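Protease Do-like 2, chloroplastic (Arabidopsis thaliana, PDB 4FLN) is a chloroplast serine protease that carries out the primary cleavage of the photodamaged D1 protein of photosystem II. Local coordinates at residues Glu393-Leu398 against Met434-Val439; His359-His364 against Thr402-Ser407; Ser45-Val50 against Lys102-Asp107; Gly156-Leu159 against Ile164-Thr167. All coordinates share one frame; numbering follows the deposited sequence.

Interaction 1 (Glu393-Leu398 against Met434-Val439)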
loop_
_atom_site.group_PDB
_atom_site.type_symbol
_atom_site.label_atom_id
_atom_site.label_comp_id
_atom_site.label_asym_id
_atom_site.label_seq_id
_atom_site.Cartn_x
_atom_site.Cartn_y
_atom_site.Cartn_z
ATOM N N GLU B 393 10.143 0.408 16.564
ATOM C CA GLU B 393 11.276 -0.458 16.205
ATOM C C GLU B 393 12.663 0.171 16.121
ATOM O O GLU B 393 13.628 -0.370 16.667
ATOM C CB GLU B 393 10.966 -1.306 14.964
ATOM C CG GLU B 393 10.017 -2.476 15.252
ATOM C CD GLU B 393 9.870 -2.778 16.748
ATOM O OE1 GLU B 393 10.897 -2.939 17.450
ATOM O OE2 GLU B 393 8.714 -2.854 17.219
ATOM N N ASP B 394 12.758 1.303 15.430
ATOM C CA ASP B 394 14.019 2.022 15.328
ATOM C C ASP B 394 14.154 2.918 16.551
ATOM O O ASP B 394 13.240 2.994 17.374
ATOM C CB ASP B 394 14.072 2.840 14.045
ATOM N N THR B 395 15.292 3.590 16.675
ATOM C CA THR B 395 15.584 4.395 17.859
ATOM C C THR B 395 15.732 3.500 19.092
ATOM O O THR B 395 16.228 3.933 20.134
ATOM C CB THR B 395 14.529 5.506 18.103
ATOM O OG1 THR B 395 13.253 4.920 18.397
ATOM C CG2 THR B 395 14.409 6.404 16.876
ATOM N N ILE B 396 15.315 2.241 18.965
ATOM C CA ILE B 396 15.635 1.237 19.968
ATOM C C ILE B 396 17.001 0.657 19.625
ATOM O O ILE B 396 17.965 0.805 20.384
ATOM C CB ILE B 396 14.589 0.115 20.048
ATOM C CG1 ILE B 396 13.309 0.629 20.700
ATOM C CG2 ILE B 396 15.118 -1.033 20.875
ATOM C CD1 ILE B 396 13.546 1.301 22.034
ATOM N N GLY B 397 17.088 0.000 18.477
ATOM C CA GLY B 397 18.375 -0.445 17.987
ATOM C C GLY B 397 18.714 -1.889 18.292
ATOM O O GLY B 397 18.322 -2.431 19.321
ATOM N N LEU B 398 19.469 -2.502 17.386
ATOM C CA LEU B 398 19.867 -3.900 17.490
ATOM C C LEU B 398 20.417 -4.297 18.860
ATOM O O LEU B 398 19.864 -5.173 19.523
ATOM C CB LEU B 398 20.885 -4.230 16.403
ATOM C CG LEU B 398 20.318 -4.916 15.165
ATOM C CD1 LEU B 398 18.891 -4.452 14.883
ATOM C CD2 LEU B 398 21.241 -4.669 13.976
ATOM N N MET B 434 21.460 11.884 22.408
ATOM C CA MET B 434 21.743 10.546 22.904
ATOM C C MET B 434 20.428 9.895 23.304
ATOM O O MET B 434 19.673 10.438 24.110
ATOM C CB MET B 434 22.717 10.589 24.080
ATOM C CG MET B 434 23.767 9.487 24.046
ATOM S SD MET B 434 24.929 9.546 25.428
ATOM C CE MET B 434 25.363 11.272 25.419
ATOM N N ASN B 435 20.150 8.740 22.720
ATOM C CA ASN B 435 18.840 8.133 22.856
ATOM C C ASN B 435 18.963 6.643 23.177
ATOM O O ASN B 435 19.847 5.966 22.665
ATOM C CB ASN B 435 18.013 8.363 21.564
ATOM N N ASN B 436 18.097 6.151 24.059
ATOM C CA ASN B 436 18.009 4.722 24.359
ATOM C C ASN B 436 19.361 4.017 24.460
ATOM O O ASN B 436 19.660 3.103 23.694
ATOM C CB ASN B 436 17.117 4.032 23.337
ATOM C CG ASN B 436 15.752 4.669 23.255
ATOM O OD1 ASN B 436 15.247 5.206 24.242
ATOM N ND2 ASN B 436 15.146 4.624 22.076
ATOM N N GLN B 437 20.161 4.441 25.429
ATOM C CA GLN B 437 21.453 3.835 25.697
ATOM C C GLN B 437 21.420 3.185 27.070
ATOM O O GLN B 437 20.902 3.763 28.018
ATOM C CB GLN B 437 22.560 4.890 25.650
ATOM C CG GLN B 437 22.833 5.434 24.267
ATOM C CD GLN B 437 23.496 4.406 23.379
ATOM O OE1 GLN B 437 24.487 3.783 23.775
ATOM N NE2 GLN B 437 22.949 4.208 22.178
ATOM N N GLN B 438 21.958 1.978 27.175
ATOM C CA GLN B 438 22.041 1.317 28.462
ATOM C C GLN B 438 23.220 1.875 29.252
ATOM O O GLN B 438 24.329 1.946 28.731
ATOM C CB GLN B 438 22.202 -0.194 28.287
ATOM C CG GLN B 438 22.145 -0.945 29.597
ATOM C CD GLN B 438 22.539 -2.404 29.465
ATOM O OE1 GLN B 438 22.701 -2.917 28.364
ATOM N NE2 GLN B 438 22.697 -3.080 30.601
ATOM N N VAL B 439 22.977 2.286 30.497
ATOM C CA VAL B 439 24.063 2.639 31.410
ATOM C C VAL B 439 24.566 1.421 32.158
ATOM O O VAL B 439 23.782 0.676 32.736
ATOM C CB VAL B 439 23.651 3.674 32.471
ATOM C CG1 VAL B 439 24.147 5.050 32.088
ATOM C CG2 VAL B 439 22.151 3.654 32.697
#
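Ile396 and Asn436 bring the two backbones closest, with CA atoms 6.1 Å apart, where the loop between helix 385-391 and helix 398-406 passes the start of strand 437-442. There is no ladder of backbone bonds between them. Residues 393-396 are loop, Gly397 is the N-cap and Leu398 opens helix 398-406, while the segment 434-439 becomes a strand only from Gln437 onward. Asn436 has a left-handed backbone (phi 41°, psi 63°). It and Gln437 both face Leu419 of strand 417-422, which makes a G1 beta bulge where strand 437-442 begins, in the sheet of the C-terminal PDZ domain, and the bulge presents the Asn436 side chain to the loop. With chi1 at -55°, CG lies beside the backbone N and anti to the carbonyl carbon, and the amide reaches across to Thr395. Its ND2 points to Thr395 O, in a hydrogen bond modelled too short to be trusted in detail in a 2.8 Å structure with Thr395 poorly ordered. The CD1 methyl of Ile396 packs against the same nitrogen, 3.7 Å from Asn436 ND2, although the CB of Ile396 is directed away from the strand and only the end of the chain turns back. Glu391 of helix 385-391 packs against both Ile396 and Asn436, and Asn436 also rests on Ile418 and Ser420.

Interaction 2 (His359-His364 against Thr402-Ser407)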
loop_
_atom_site.group_PDB
_atom_site.type_symbol
_atom_site.label_atom_id
_atom_site.label_comp_id
_atom_site.label_asym_id
_atom_site.label_seq_id
_atom_site.Cartn_x
_atom_site.Cartn_y
_atom_site.Cartn_z
ATOM N N HIS B 359 11.338 -11.604 34.806
ATOM C CA HIS B 359 11.578 -10.966 33.517
ATOM C C HIS B 359 12.503 -9.756 33.621
ATOM O O HIS B 359 12.121 -8.721 34.160
ATOM C CB HIS B 359 10.253 -10.519 32.912
ATOM C CG HIS B 359 9.413 -11.639 32.396
ATOM N ND1 HIS B 359 9.619 -12.212 31.158
ATOM C CD2 HIS B 359 8.349 -12.278 32.938
ATOM C CE1 HIS B 359 8.726 -13.166 30.965
ATOM N NE2 HIS B 359 7.944 -13.227 32.029
ATOM N N LEU B 360 13.705 -9.870 33.074
ATOM C CA LEU B 360 14.681 -8.784 33.141
ATOM C C LEU B 360 14.103 -7.516 32.529
ATOM O O LEU B 360 14.214 -6.429 33.092
ATOM C CB LEU B 360 15.959 -9.188 32.418
ATOM C CG LEU B 360 16.979 -8.073 32.226
ATOM C CD1 LEU B 360 17.371 -7.500 33.573
ATOM C CD2 LEU B 360 18.203 -8.584 31.456
ATOM N N VAL B 361 13.484 -7.671 31.365
ATOM C CA VAL B 361 12.729 -6.602 30.747
ATOM C C VAL B 361 11.267 -7.002 30.879
ATOM O O VAL B 361 10.777 -7.851 30.135
ATOM C CB VAL B 361 13.096 -6.490 29.252
ATOM C CG1 VAL B 361 12.200 -5.490 28.544
ATOM C CG2 VAL B 361 14.568 -6.134 29.086
ATOM N N PRO B 362 10.554 -6.376 31.821
ATOM C CA PRO B 362 9.199 -6.806 32.176
ATOM C C PRO B 362 8.156 -6.423 31.139
ATOM O O PRO B 362 8.315 -5.420 30.450
ATOM C CB PRO B 362 8.936 -6.058 33.488
ATOM C CG PRO B 362 9.764 -4.854 33.396
ATOM C CD PRO B 362 11.023 -5.281 32.684
ATOM N N TYR B 363 7.121 -7.241 31.005
ATOM C CA TYR B 363 5.953 -6.882 30.208
ATOM C C TYR B 363 4.949 -6.034 30.989
ATOM O O TYR B 363 4.289 -5.169 30.421
ATOM C CB TYR B 363 5.273 -8.137 29.653
ATOM C CG TYR B 363 6.102 -8.866 28.618
ATOM C CD1 TYR B 363 5.895 -8.654 27.261
ATOM C CD2 TYR B 363 7.105 -9.755 28.998
ATOM C CE1 TYR B 363 6.658 -9.313 26.306
ATOM C CE2 TYR B 363 7.875 -10.419 28.050
ATOM C CZ TYR B 363 7.646 -10.192 26.705
ATOM O OH TYR B 363 8.398 -10.843 25.752
ATOM N N HIS B 364 4.817 -6.315 32.284
ATOM C CA HIS B 364 3.702 -5.793 33.079
ATOM C C HIS B 364 3.913 -4.508 33.910
ATOM O O HIS B 364 2.939 -3.912 34.372
ATOM C CB HIS B 364 3.125 -6.934 33.940
ATOM C CG HIS B 364 2.388 -6.476 35.161
ATOM N ND1 HIS B 364 1.384 -5.532 35.121
ATOM C CD2 HIS B 364 2.503 -6.844 36.461
ATOM C CE1 HIS B 364 0.919 -5.332 36.342
ATOM N NE2 HIS B 364 1.581 -6.117 37.174
ATOM N N THR B 402 18.150 -6.960 21.149
ATOM C CA THR B 402 18.570 -8.315 21.445
ATOM C C THR B 402 18.631 -8.530 22.963
ATOM O O THR B 402 18.054 -9.492 23.478
ATOM C CB THR B 402 19.909 -8.666 20.763
ATOM O OG1 THR B 402 20.925 -7.771 21.220
ATOM C CG2 THR B 402 19.782 -8.533 19.258
ATOM N N LYS B 403 19.296 -7.626 23.681
ATOM C CA LYS B 403 19.346 -7.730 25.139
ATOM C C LYS B 403 17.957 -7.951 25.721
ATOM O O LYS B 403 17.782 -8.743 26.643
ATOM C CB LYS B 403 20.001 -6.503 25.767
ATOM C CG LYS B 403 21.506 -6.597 25.785
ATOM C CD LYS B 403 22.122 -5.812 26.929
ATOM C CE LYS B 403 23.564 -6.254 27.167
ATOM N NZ LYS B 403 24.315 -5.364 28.108
ATOM N N ALA B 404 16.964 -7.268 25.165
ATOM C CA ALA B 404 15.604 -7.418 25.653
ATOM C C ALA B 404 14.976 -8.753 25.256
ATOM O O ALA B 404 14.099 -9.258 25.950
ATOM C CB ALA B 404 14.739 -6.263 25.174
ATOM N N ARG B 405 15.372 -9.291 24.108
ATOM C CA ARG B 405 14.863 -10.586 23.659
ATOM C C ARG B 405 15.620 -11.799 24.223
ATOM O O ARG B 405 15.013 -12.815 24.561
ATOM C CB ARG B 405 14.814 -10.646 22.128
ATOM C CG ARG B 405 14.066 -9.481 21.482
ATOM C CD ARG B 405 12.570 -9.542 21.761
ATOM N NE ARG B 405 11.992 -8.213 21.954
ATOM C CZ ARG B 405 10.740 -7.989 22.348
ATOM N NH1 ARG B 405 9.920 -9.009 22.590
ATOM N NH2 ARG B 405 10.308 -6.746 22.500
ATOM N N TYR B 406 16.949 -11.687 24.265
ATOM C CA TYR B 406 17.845 -12.819 24.546
ATOM C C TYR B 406 18.429 -12.940 25.963
ATOM O O TYR B 406 19.180 -13.874 26.249
ATOM C CB TYR B 406 18.984 -12.848 23.514
ATOM C CG TYR B 406 18.524 -13.171 22.107
ATOM C CD1 TYR B 406 19.299 -13.953 21.260
ATOM C CD2 TYR B 406 17.305 -12.707 21.635
ATOM C CE1 TYR B 406 18.871 -14.251 19.982
ATOM C CE2 TYR B 406 16.869 -12.999 20.364
ATOM C CZ TYR B 406 17.653 -13.770 19.538
ATOM O OH TYR B 406 17.208 -14.056 18.265
ATOM N N SER B 407 18.115 -12.002 26.843
ATOM C CA SER B 407 18.810 -11.951 28.127
ATOM C C SER B 407 17.952 -12.314 29.341
ATOM O O SER B 407 16.757 -12.028 29.387
ATOM C CB SER B 407 19.458 -10.584 28.330
ATOM O OG SER B 407 19.960 -10.477 29.644
#
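Leu360 meets Ser407, and Val361 meets Ala404, through the rotations about their first side-chain bonds. In Leu360, CG stands anti to the backbone N (chi1 171°), which carries CD2 over to Ser407, where it lies beside OG and 3.9 Å from CB. In Val361, CG1 takes the corresponding place (chi1 173°), leaving CG2 beside the backbone N and directed at the helix; this methyl packs against Ala404, 3.8 Å from CA and 3.9 Å from CB. The small alanine lets the loop backbone come near, and the CA atoms of Val361 and Ala404 are 5.9 Å apart. A third, looser meeting is that of Tyr363 and Arg405. Arg405 is bent at chi2 and chi3, its guanidinium stands at 78° to the tyrosine ring, and NH1 lies 4.0 Å from Tyr363 OH, obliquely and without a hydrogen bond. No hydrogen bond crosses between the segments; the Arg405 charge is paired with Glu385 in a salt bridge through NH2, and Ser407 OG has a weak bond to the backbone of the bound peptide, on one of whose side chains Tyr363 packs. The loop 359-364, between strand 346-353 and strand 373-375, presses on the last turn of helix 398-406, while Val361 also touches Glu385 of helix 385-391, and Ala404 and Arg405 lean on its Ile388.

Interaction 3 (Ser45-Val50 against Lys102-Asp107)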
loop_
_atom_site.group_PDB
_atom_site.type_symbol
_atom_site.label_atom_id
_atom_site.label_comp_id
_atom_site.label_asym_id
_atom_site.label_seq_id
_atom_site.Cartn_x
_atom_site.Cartn_y
_atom_site.Cartn_z
ATOM N N SER B 45 -32.349 -17.116 32.435
ATOM C CA SER B 45 -31.862 -16.895 33.789
ATOM C C SER B 45 -30.343 -16.836 33.787
ATOM O O SER B 45 -29.741 -16.091 34.560
ATOM C CB SER B 45 -32.327 -18.018 34.714
ATOM O OG SER B 45 -31.735 -19.251 34.345
ATOM N N PHE B 46 -29.735 -17.633 32.911
ATOM C CA PHE B 46 -28.282 -17.720 32.814
ATOM C C PHE B 46 -27.699 -16.420 32.299
ATOM O O PHE B 46 -26.716 -15.915 32.838
ATOM C CB PHE B 46 -27.856 -18.882 31.909
ATOM C CG PHE B 46 -28.071 -20.240 32.520
ATOM C CD1 PHE B 46 -27.461 -20.581 33.716
ATOM C CD2 PHE B 46 -28.873 -21.179 31.893
ATOM C CE1 PHE B 46 -27.657 -21.831 34.286
ATOM C CE2 PHE B 46 -29.068 -22.432 32.456
ATOM C CZ PHE B 46 -28.458 -22.755 33.655
ATOM N N LEU B 47 -28.314 -15.877 31.256
ATOM C CA LEU B 47 -27.847 -14.631 30.667
ATOM C C LEU B 47 -27.944 -13.481 31.666
ATOM O O LEU B 47 -27.275 -12.455 31.522
ATOM C CB LEU B 47 -28.642 -14.303 29.403
ATOM C CG LEU B 47 -28.846 -15.458 28.421
ATOM C CD1 LEU B 47 -29.264 -14.920 27.069
ATOM C CD2 LEU B 47 -27.584 -16.295 28.286
ATOM N N ASN B 48 -28.776 -13.660 32.686
ATOM C CA ASN B 48 -28.978 -12.619 33.686
ATOM C C ASN B 48 -27.803 -12.509 34.649
ATOM O O ASN B 48 -27.684 -11.544 35.409
ATOM C CB ASN B 48 -30.295 -12.836 34.436
ATOM C CG ASN B 48 -31.493 -12.296 33.672
ATOM O OD1 ASN B 48 -31.811 -11.110 33.757
ATOM N ND2 ASN B 48 -32.160 -13.164 32.912
ATOM N N ALA B 49 -26.922 -13.498 34.595
ATOM C CA ALA B 49 -25.733 -13.486 35.427
ATOM C C ALA B 49 -24.598 -12.741 34.743
ATOM O O ALA B 49 -23.567 -12.479 35.357
ATOM C CB ALA B 49 -25.312 -14.901 35.746
ATOM N N VAL B 50 -24.788 -12.411 33.466
ATOM C CA VAL B 50 -23.754 -11.735 32.684
ATOM C C VAL B 50 -23.932 -10.236 32.803
ATOM O O VAL B 50 -25.054 -9.737 32.815
ATOM C CB VAL B 50 -23.782 -12.138 31.189
ATOM C CG1 VAL B 50 -22.602 -11.531 30.443
ATOM C CG2 VAL B 50 -23.762 -13.635 31.046
ATOM N N LYS B 102 -23.165 -2.813 34.513
ATOM C CA LYS B 102 -24.580 -2.642 34.240
ATOM C C LYS B 102 -25.245 -4.005 34.118
ATOM O O LYS B 102 -24.802 -4.855 33.352
ATOM C CB LYS B 102 -24.767 -1.813 32.966
ATOM C CG LYS B 102 -26.185 -1.348 32.691
ATOM C CD LYS B 102 -26.205 -0.377 31.512
ATOM C CE LYS B 102 -27.622 0.050 31.122
ATOM N NZ LYS B 102 -28.378 -1.024 30.405
ATOM N N ARG B 103 -26.296 -4.218 34.899
ATOM C CA ARG B 103 -27.050 -5.463 34.847
ATOM C C ARG B 103 -27.829 -5.531 33.534
ATOM O O ARG B 103 -28.110 -4.506 32.921
ATOM C CB ARG B 103 -27.995 -5.563 36.051
ATOM C CG ARG B 103 -27.751 -6.768 36.939
ATOM C CD ARG B 103 -27.795 -6.391 38.407
ATOM N NE ARG B 103 -29.056 -5.753 38.785
ATOM C CZ ARG B 103 -30.039 -6.363 39.440
ATOM N NH1 ARG B 103 -29.912 -7.637 39.799
ATOM N NH2 ARG B 103 -31.149 -5.699 39.741
ATOM N N ARG B 104 -28.163 -6.737 33.089
ATOM C CA ARG B 104 -28.984 -6.876 31.897
ATOM C C ARG B 104 -30.418 -6.488 32.215
ATOM O O ARG B 104 -31.035 -7.044 33.127
ATOM C CB ARG B 104 -28.950 -8.308 31.388
ATOM C CG ARG B 104 -29.618 -8.474 30.048
ATOM C CD ARG B 104 -30.305 -9.805 29.958
ATOM N NE ARG B 104 -30.566 -10.176 28.575
ATOM C CZ ARG B 104 -31.205 -11.283 28.218
ATOM N NH1 ARG B 104 -31.650 -12.117 29.152
ATOM N NH2 ARG B 104 -31.402 -11.554 26.933
ATOM N N GLY B 105 -30.959 -5.536 31.465
ATOM C CA GLY B 105 -32.327 -5.100 31.689
ATOM C C GLY B 105 -32.490 -4.162 32.874
ATOM O O GLY B 105 -33.557 -4.099 33.485
ATOM N N ASP B 106 -31.423 -3.433 33.191
ATOM C CA ASP B 106 -31.420 -2.442 34.261
ATOM C C ASP B 106 -30.751 -1.184 33.714
ATOM O O ASP B 106 -29.592 -1.224 33.316
ATOM C CB ASP B 106 -30.639 -2.976 35.469
ATOM C CG ASP B 106 -30.841 -2.141 36.730
ATOM O OD1 ASP B 106 -31.382 -1.017 36.631
ATOM O OD2 ASP B 106 -30.450 -2.610 37.824
ATOM N N ASP B 107 -31.476 -0.069 33.687
ATOM C CA ASP B 107 -30.944 1.155 33.086
ATOM C C ASP B 107 -29.733 1.719 33.841
ATOM O O ASP B 107 -28.725 2.079 33.231
ATOM C CB ASP B 107 -32.044 2.213 32.943
ATOM C CG ASP B 107 -32.005 2.916 31.589
ATOM O OD1 ASP B 107 -31.411 2.354 30.640
ATOM O OD2 ASP B 107 -32.575 4.023 31.471
#
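Arg104 reaches across to Leu47 and Asn48 from the corner of a type II beta turn, Arg103 to Asp106, in which Gly105 supplies the positive phi. Starting at CB, the side chain first passes 3.3 Å from Tyr157 OH. With CG anti to the backbone N (chi1 -172°) and one bend at chi2, the chain then carries the guanidinium over to the N-terminal segment. There CZ lies 4.1 Å from Leu47 CB, and NH1 lies nearer, at 3.7 Å from the same carbon, so that Leu47 is spread over one face of the flat cation. The other terminal nitrogen, NH2, has the Leu47 CD1 methyl at 4.0 Å. NH1 also has Asn48 ND2 at its edge, near the guanidinium plane and 3.9 Å away, with the two planes turned 64° apart. Both groups are donors, and no hydrogen bond joins them; the amide nitrogen of Asn48 bonds back to Ala44 O in the short N-terminal helix. Leu47 to Val50 forms a type I beta turn that leads from this helix into strand 50-57, the first strand of the N-terminal barrel of the protease domain. Arg103 faces elsewhere, with a salt bridge from NE to Asp106. Since no hydrogen bond crosses between the segments, the chemistry is that of a charged plate laid on an aliphatic side chain: the face of Arg104 is used for packing, which leaves NH2 able to make its long, weak ion pair with Glu320 of a neighbouring subunit.

Interaction 4 (Gly156-Leu159 against Ile164-Thr167)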
loop_
_atom_site.group_PDB
_atom_site.type_symbol
_atom_site.label_atom_id
_atom_site.label_comp_id
_atom_site.label_asym_id
_atom_site.label_seq_id
_atom_site.Cartn_x
_atom_site.Cartn_y
_atom_site.Cartn_z
ATOM N N GLY B 156 -21.881 -12.343 25.977
ATOM C CA GLY B 156 -21.240 -11.078 26.280
ATOM C C GLY B 156 -21.918 -9.868 25.671
ATOM O O GLY B 156 -22.982 -9.970 25.063
ATOM N N TYR B 157 -21.301 -8.708 25.839
ATOM C CA TYR B 157 -21.864 -7.480 25.308
ATOM C C TYR B 157 -20.986 -6.901 24.210
ATOM O O TYR B 157 -19.927 -6.354 24.489
ATOM C CB TYR B 157 -22.052 -6.459 26.430
ATOM C CG TYR B 157 -23.056 -6.907 27.463
ATOM C CD1 TYR B 157 -24.386 -6.520 27.377
ATOM C CD2 TYR B 157 -22.682 -7.732 28.511
ATOM C CE1 TYR B 157 -25.311 -6.939 28.308
ATOM C CE2 TYR B 157 -23.601 -8.156 29.449
ATOM C CZ TYR B 157 -24.917 -7.756 29.342
ATOM O OH TYR B 157 -25.843 -8.167 30.275
ATOM N N PRO B 158 -21.450 -6.984 22.952
ATOM C CA PRO B 158 -20.664 -6.477 21.820
ATOM C C PRO B 158 -20.344 -5.001 22.008
ATOM O O PRO B 158 -21.031 -4.315 22.772
ATOM C CB PRO B 158 -21.618 -6.628 20.629
ATOM C CG PRO B 158 -22.683 -7.565 21.074
ATOM C CD PRO B 158 -22.805 -7.402 22.550
ATOM N N LEU B 159 -19.308 -4.518 21.332
ATOM C CA LEU B 159 -19.039 -3.089 21.305
ATOM C C LEU B 159 -20.209 -2.389 20.620
ATOM O O LEU B 159 -20.607 -2.767 19.519
ATOM C CB LEU B 159 -17.727 -2.805 20.579
ATOM C CG LEU B 159 -16.499 -3.386 21.281
ATOM C CD1 LEU B 159 -15.232 -2.687 20.846
ATOM C CD2 LEU B 159 -16.666 -3.249 22.774
ATOM N N ILE B 164 -27.385 -7.873 24.799
ATOM C CA ILE B 164 -26.467 -8.995 24.963
ATOM C C ILE B 164 -26.440 -9.883 23.716
ATOM O O ILE B 164 -27.449 -10.018 23.028
ATOM C CB ILE B 164 -26.864 -9.850 26.179
ATOM C CG1 ILE B 164 -25.638 -10.183 27.029
ATOM C CG2 ILE B 164 -27.590 -11.109 25.735
ATOM C CD1 ILE B 164 -25.966 -10.921 28.315
ATOM N N SER B 165 -25.291 -10.492 23.429
ATOM C CA SER B 165 -25.173 -11.367 22.268
ATOM C C SER B 165 -24.604 -12.744 22.623
ATOM O O SER B 165 -24.064 -12.935 23.708
ATOM C CB SER B 165 -24.352 -10.703 21.167
ATOM O OG SER B 165 -23.078 -10.334 21.654
ATOM N N VAL B 166 -24.751 -13.692 21.697
ATOM C CA VAL B 166 -24.463 -15.106 21.936
ATOM C C VAL B 166 -23.832 -15.748 20.699
ATOM O O VAL B 166 -24.248 -15.479 19.575
ATOM C CB VAL B 166 -25.758 -15.891 22.256
ATOM C CG1 VAL B 166 -25.461 -17.362 22.459
ATOM C CG2 VAL B 166 -26.429 -15.326 23.483
ATOM N N THR B 167 -22.827 -16.592 20.897
ATOM C CA THR B 167 -22.315 -17.392 19.789
ATOM C C THR B 167 -22.121 -18.836 20.220
ATOM O O THR B 167 -21.728 -19.113 21.348
ATOM C CB THR B 167 -21.016 -16.813 19.128
ATOM O OG1 THR B 167 -19.998 -16.614 20.113
ATOM C CG2 THR B 167 -21.297 -15.488 18.439
#
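Gly156 and Ser165 exchange two backbone hydrogen bonds and form an antiparallel hydrogen-bonded pair, their CA atoms 5.6 Å apart. Ser165 N gives to Gly156 O at 2.9 Å in an almost straight bond of 176°, and Gly156 N returns one to Ser165 O at 3.2 Å. Ser165 OG may add a weak bond to Gly156 O, but its modelled position is uncertain. Beyond the pair the backbones stay close, with the CA atoms of Tyr157 and Ile164 4.9 Å apart, but their bonding ends: Tyr157 N turns to Ser77 OG, while Leu159 N has a weak bond to Asn196. The Tyr157 ring comes back obliquely across Ile164, with chi1 at -64° setting CG beside its own backbone N. Ile164 CG1 sits over the face of the ring, 3.6 Å from the centroid and 18° off the normal, in a CH-pi contact. Tyr157 OH bonds to Val50 O, so the backbone N and the hydroxyl of Tyr157 are both held by residues of the first barrel. In the chymotrypsin-like fold this is the connection between strands 151-156 and 165-178 of the second barrel; Ile164 reaches to Val50 of strand 50-57, and Pro158 and Ser165 touch Asn199, next to the presumed nucleophile Ser200.

Two neighbourhoods emerge. Interaction 3 lies on the first barrel of the protease and interaction 4 on the second, with centres 12 Å apart, and they meet where Ile164 CD1 lies 3.8 Å from both Leu47 O and Val50 CB; both contacts touch the same neighbouring subunit. Both lie near the charge relay system assigned by similarity: Gly156 is about 8 Å, and the Val50 side chain about 10 Å, from the side chain of Ser200. Interactions 1 and 2, with centres 14 Å apart, lie in the C-terminal PDZ domain and alternate along the chain; a probable hydrogen bond of 2.9 Å links Gln438 OE1 to Lys403 NZ. Interaction 2 borders the bound peptide, and its Tyr363 side chain comes within about 12 Å of that of Asp122.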